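PDB 5U47: penicillin binding protein 2X from Streptococcus thermophilus, which probably acts as a transpeptidase that forms peptide cross-links between glycan strands of septal peptidoglycan, and is a target of beta-lactam antibiotics. Local coordinates for residues Val534-Val545 against Val561-Met570. The protein carries 1 engineered substitution. Sequence-based numbering, arbitrary orientation.
Sequences VPSEDPEYIMYV and VVNPVLEEAM
M543 reaches from strand 541-545 into helix 561-570, and its sulfur and methyl do most of the touching. CG lies anti to the backbone N (chi1 -173°) and the chain stays extended to its end, which carries CE to V565 CG1 at 3.7 Å. The two side chains meet nearly at right angles. M543 SD rests on the helix backbone, 3.9 Å from V562 CA. V561 O is buried beside this methionine and has no polar partner in the model.

Y541 packs against the later turn of the helix. A569 CB sits over the centre of one ring face, 4.1 Å from the Y541 ring centroid, as a CH-pi contact. M570 SD lies in the ring plane at the edge, 3.7 Å from Y541 CE2, a Met-aromatic contact. M570 is bent at chi2 (-65°) and chi3 (-70°), and this fold brings its sulfur to the ring. L566 CD2 fits between Y541 CB and M543 CB, 4.0 Å from each. Its other branch, CD1, meets V534 CG1. V545 and V561 meet tip to tip, CG1 to CG1 at 3.9 Å.

No hydrogen bond joins the segments. V534 O accepts from both E540 N and Y541 N, a classic beta bulge where the hairpin turns.

The strand and helix run roughly antiparallel, with axes 9.7 Å apart. Strand 541-548 is central in the five-stranded antiparallel sheet of the transpeptidase domain, between 245-252 and 526-534. Helix 558-572 packs on one side beside helix 224-241, whose L230 touches M543. I542 and Y544 point away from helix 558-572 and touch helix 416-427.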
loop_
_atom_site.group_PDB
_atom_site.type_symbol
_atom_site.label_atom_id
_atom_site.label_comp_id
_atom_site.label_asym_id
_atom_site.label_seq_id
_atom_site.Cartn_x
_atom_site.Cartn_y
_atom_site.Cartn_z
ATOM N N VAL A 534 10.563 -11.254 14.191
ATOM C CA VAL A 534 10.363 -12.299 15.157
ATOM C C VAL A 534 9.799 -13.534 14.465
ATOM O O VAL A 534 9.042 -13.393 13.487
ATOM C CB VAL A 534 9.403 -11.801 16.274
ATOM C CG1 VAL A 534 8.002 -11.570 15.736
ATOM C CG2 VAL A 534 9.361 -12.761 17.449
ATOM N N PRO A 535 10.252 -14.735 14.836
ATOM C CA PRO A 535 11.361 -14.976 15.764
ATOM C C PRO A 535 12.646 -14.618 15.025
ATOM O O PRO A 535 12.642 -14.526 13.803
ATOM C CB PRO A 535 11.297 -16.477 16.048
ATOM C CG PRO A 535 10.075 -16.986 15.383
ATOM C CD PRO A 535 9.602 -15.974 14.395
ATOM N N SER A 536 13.734 -14.416 15.747
ATOM C CA SER A 536 14.959 -13.930 15.134
ATOM C C SER A 536 15.616 -14.849 14.103
ATOM O O SER A 536 15.986 -14.411 13.018
ATOM C CB SER A 536 15.973 -13.568 16.224
ATOM O OG SER A 536 17.191 -13.150 15.638
ATOM N N GLU A 537 15.736 -16.119 14.442
ATOM C CA GLU A 537 16.446 -17.052 13.608
ATOM C C GLU A 537 15.708 -17.468 12.324
ATOM O O GLU A 537 16.342 -17.701 11.317
ATOM C CB GLU A 537 16.809 -18.268 14.453
ATOM C CG GLU A 537 18.010 -19.021 13.956
ATOM C CD GLU A 537 18.598 -19.888 15.051
ATOM O OE1 GLU A 537 17.955 -20.889 15.429
ATOM O OE2 GLU A 537 19.706 -19.555 15.528
ATOM N N ASP A 538 14.388 -17.537 12.382
ATOM C CA ASP A 538 13.539 -17.924 11.239
ATOM C C ASP A 538 12.312 -16.970 11.265
ATOM O O ASP A 538 11.233 -17.343 11.712
ATOM C CB ASP A 538 13.143 -19.390 11.415
ATOM C CG ASP A 538 12.245 -19.924 10.297
ATOM O OD1 ASP A 538 12.077 -19.249 9.236
ATOM O OD2 ASP A 538 11.710 -21.051 10.502
ATOM N N PRO A 539 12.495 -15.721 10.802
ATOM C CA PRO A 539 11.421 -14.733 10.961
ATOM C C PRO A 539 10.062 -15.070 10.300
ATOM O O PRO A 539 10.008 -15.665 9.232
ATOM C CB PRO A 539 12.023 -13.443 10.378
ATOM C CG PRO A 539 13.494 -13.650 10.365
ATOM C CD PRO A 539 13.725 -15.134 10.240
ATOM N N GLU A 540 8.996 -14.709 10.997
ATOM C CA GLU A 540 7.640 -14.880 10.513
ATOM C C GLU A 540 7.056 -13.522 10.166
ATOM O O GLU A 540 6.369 -13.394 9.149
ATOM C CB GLU A 540 6.763 -15.559 11.564
ATOM C CG GLU A 540 7.204 -16.965 11.961
ATOM C CD GLU A 540 6.955 -17.999 10.879
ATOM O OE1 GLU A 540 6.113 -17.757 9.984
ATOM O OE2 GLU A 540 7.581 -19.075 10.938
ATOM N N TYR A 541 7.343 -12.524 10.996
ATOM C CA TYR A 541 6.828 -11.179 10.834
ATOM C C TYR A 541 7.914 -10.099 10.977
ATOM O O TYR A 541 8.903 -10.256 11.724
ATOM C CB TYR A 541 5.685 -10.907 11.856
ATOM C CG TYR A 541 4.607 -11.943 11.750
ATOM C CD1 TYR A 541 3.749 -11.981 10.647
ATOM C CD2 TYR A 541 4.494 -12.945 12.689
ATOM C CE1 TYR A 541 2.797 -12.978 10.517
ATOM C CE2 TYR A 541 3.553 -13.943 12.558
ATOM C CZ TYR A 541 2.715 -13.960 11.484
ATOM O OH TYR A 541 1.792 -14.966 11.394
ATOM N N ILE A 542 7.714 -9.021 10.222
ATOM C CA ILE A 542 8.541 -7.830 10.261
ATOM C C ILE A 542 7.584 -6.696 10.645
ATOM O O ILE A 542 6.453 -6.617 10.129
ATOM C CB ILE A 542 9.102 -7.435 8.871
ATOM C CG1 ILE A 542 9.962 -8.545 8.274
ATOM C CG2 ILE A 542 9.935 -6.150 8.967
ATOM C CD1 ILE A 542 10.183 -8.372 6.772
ATOM N N MET A 543 8.034 -5.825 11.531
ATOM C CA MET A 543 7.265 -4.641 11.876
ATOM C C MET A 543 8.178 -3.423 11.805
ATOM O O MET A 543 9.328 -3.465 12.259
ATOM C CB MET A 543 6.630 -4.777 13.250
ATOM C CG MET A 543 5.689 -3.641 13.570
ATOM S SD MET A 543 4.704 -3.994 15.036
ATOM C CE MET A 543 3.569 -2.619 14.944
ATOM N N TYR A 544 7.667 -2.342 11.239
ATOM C CA TYR A 544 8.426 -1.091 11.100
ATOM C C TYR A 544 7.570 0.049 11.603
ATOM O O TYR A 544 6.427 0.222 11.149
ATOM C CB TYR A 544 8.815 -0.901 9.638
ATOM C CG TYR A 544 9.599 0.344 9.285
ATOM C CD1 TYR A 544 10.756 0.690 9.974
ATOM C CD2 TYR A 544 9.269 1.093 8.174
ATOM C CE1 TYR A 544 11.508 1.798 9.609
ATOM C CE2 TYR A 544 10.012 2.212 7.809
ATOM C CZ TYR A 544 11.137 2.552 8.521
ATOM O OH TYR A 544 11.880 3.661 8.158
ATOM N N VAL A 545 8.125 0.835 12.524
ATOM C CA VAL A 545 7.410 1.944 13.146
ATOM C C VAL A 545 8.236 3.202 13.073
ATOM O O VAL A 545 9.456 3.139 13.269
ATOM C CB VAL A 545 7.105 1.616 14.626
ATOM C CG1 VAL A 545 6.363 2.759 15.307
ATOM C CG2 VAL A 545 6.301 0.337 14.715
ATOM N N VAL A 561 3.680 -0.129 20.988
ATOM C CA VAL A 561 3.139 -0.502 19.686
ATOM C C VAL A 561 3.719 -1.817 19.138
ATOM O O VAL A 561 2.967 -2.658 18.677
ATOM C CB VAL A 561 3.234 0.699 18.695
ATOM C CG1 VAL A 561 4.662 1.112 18.440
ATOM C CG2 VAL A 561 2.545 0.375 17.385
ATOM N N VAL A 562 5.023 -2.038 19.253
ATOM C CA VAL A 562 5.619 -3.246 18.705
ATOM C C VAL A 562 5.248 -4.525 19.478
ATOM O O VAL A 562 4.743 -5.472 18.883
ATOM C CB VAL A 562 7.156 -3.128 18.599
ATOM C CG1 VAL A 562 7.762 -4.389 17.987
ATOM C CG2 VAL A 562 7.535 -1.908 17.779
ATOM N N ASN A 563 5.444 -4.528 20.790
ATOM C CA ASN A 563 5.233 -5.750 21.594
ATOM C C ASN A 563 3.849 -6.386 21.460
ATOM O O ASN A 563 3.755 -7.556 21.101
ATOM C CB ASN A 563 5.574 -5.532 23.109
ATOM C CG ASN A 563 7.005 -5.057 23.338
ATOM O OD1 ASN A 563 7.625 -4.496 22.450
ATOM N ND2 ASN A 563 7.523 -5.267 24.545
ATOM N N PRO A 564 2.777 -5.629 21.753
ATOM C CA PRO A 564 1.468 -6.283 21.682
ATOM C C PRO A 564 1.021 -6.648 20.259
ATOM O O PRO A 564 0.322 -7.637 20.077
ATOM C CB PRO A 564 0.533 -5.282 22.359
ATOM C CG PRO A 564 1.227 -3.973 22.301
ATOM C CD PRO A 564 2.683 -4.227 22.203
ATOM N N VAL A 565 1.432 -5.875 19.262
ATOM C CA VAL A 565 1.034 -6.148 17.873
ATOM C C VAL A 565 1.720 -7.406 17.369
ATOM O O VAL A 565 1.056 -8.286 16.818
ATOM C CB VAL A 565 1.289 -4.931 16.966
ATOM C CG1 VAL A 565 1.021 -5.283 15.480
ATOM C CG2 VAL A 565 0.393 -3.784 17.422
ATOM N N LEU A 566 3.029 -7.528 17.579
ATOM C CA LEU A 566 3.726 -8.763 17.183
ATOM C C LEU A 566 3.260 -9.983 17.970
ATOM O O LEU A 566 3.228 -11.086 17.419
ATOM C CB LEU A 566 5.250 -8.621 17.272
ATOM C CG LEU A 566 5.854 -7.740 16.199
ATOM C CD1 LEU A 566 7.351 -7.679 16.359
ATOM C CD2 LEU A 566 5.493 -8.242 14.802
ATOM N N GLU A 567 2.910 -9.804 19.246
ATOM C CA GLU A 567 2.374 -10.914 20.037
ATOM C C GLU A 567 1.003 -11.323 19.485
ATOM O O GLU A 567 0.693 -12.513 19.405
ATOM C CB GLU A 567 2.300 -10.585 21.536
ATOM C CG GLU A 567 3.660 -10.686 22.210
ATOM C CD GLU A 567 3.632 -10.456 23.703
ATOM O OE1 GLU A 567 2.637 -9.897 24.227
ATOM O OE2 GLU A 567 4.616 -10.855 24.359
ATOM N N GLU A 568 0.200 -10.334 19.087
ATOM C CA GLU A 568 -1.109 -10.626 18.506
ATOM C C GLU A 568 -0.915 -11.382 17.199
ATOM O O GLU A 568 -1.606 -12.355 16.953
ATOM C CB GLU A 568 -1.914 -9.345 18.252
ATOM C CG GLU A 568 -3.381 -9.596 17.874
ATOM C CD GLU A 568 -4.216 -10.207 19.002
ATOM O OE1 GLU A 568 -3.770 -10.209 20.181
ATOM O OE2 GLU A 568 -5.333 -10.686 18.708
ATOM N N ALA A 569 0.044 -10.942 16.379
ATOM C CA ALA A 569 0.319 -11.599 15.101
ATOM C C ALA A 569 0.710 -13.056 15.295
ATOM O O ALA A 569 0.207 -13.950 14.588
ATOM C CB ALA A 569 1.415 -10.875 14.337
ATOM N N MET A 570 1.627 -13.285 16.239
ATOM C CA MET A 570 2.064 -14.648 16.554
ATOM C C MET A 570 0.911 -15.506 17.099
ATOM O O MET A 570 0.804 -16.679 16.754
ATOM C CB MET A 570 3.235 -14.645 17.541
ATOM C CG MET A 570 4.537 -14.105 16.976
ATOM S SD MET A 570 5.259 -15.101 15.650
ATOM C CE MET A 570 5.794 -16.550 16.541
#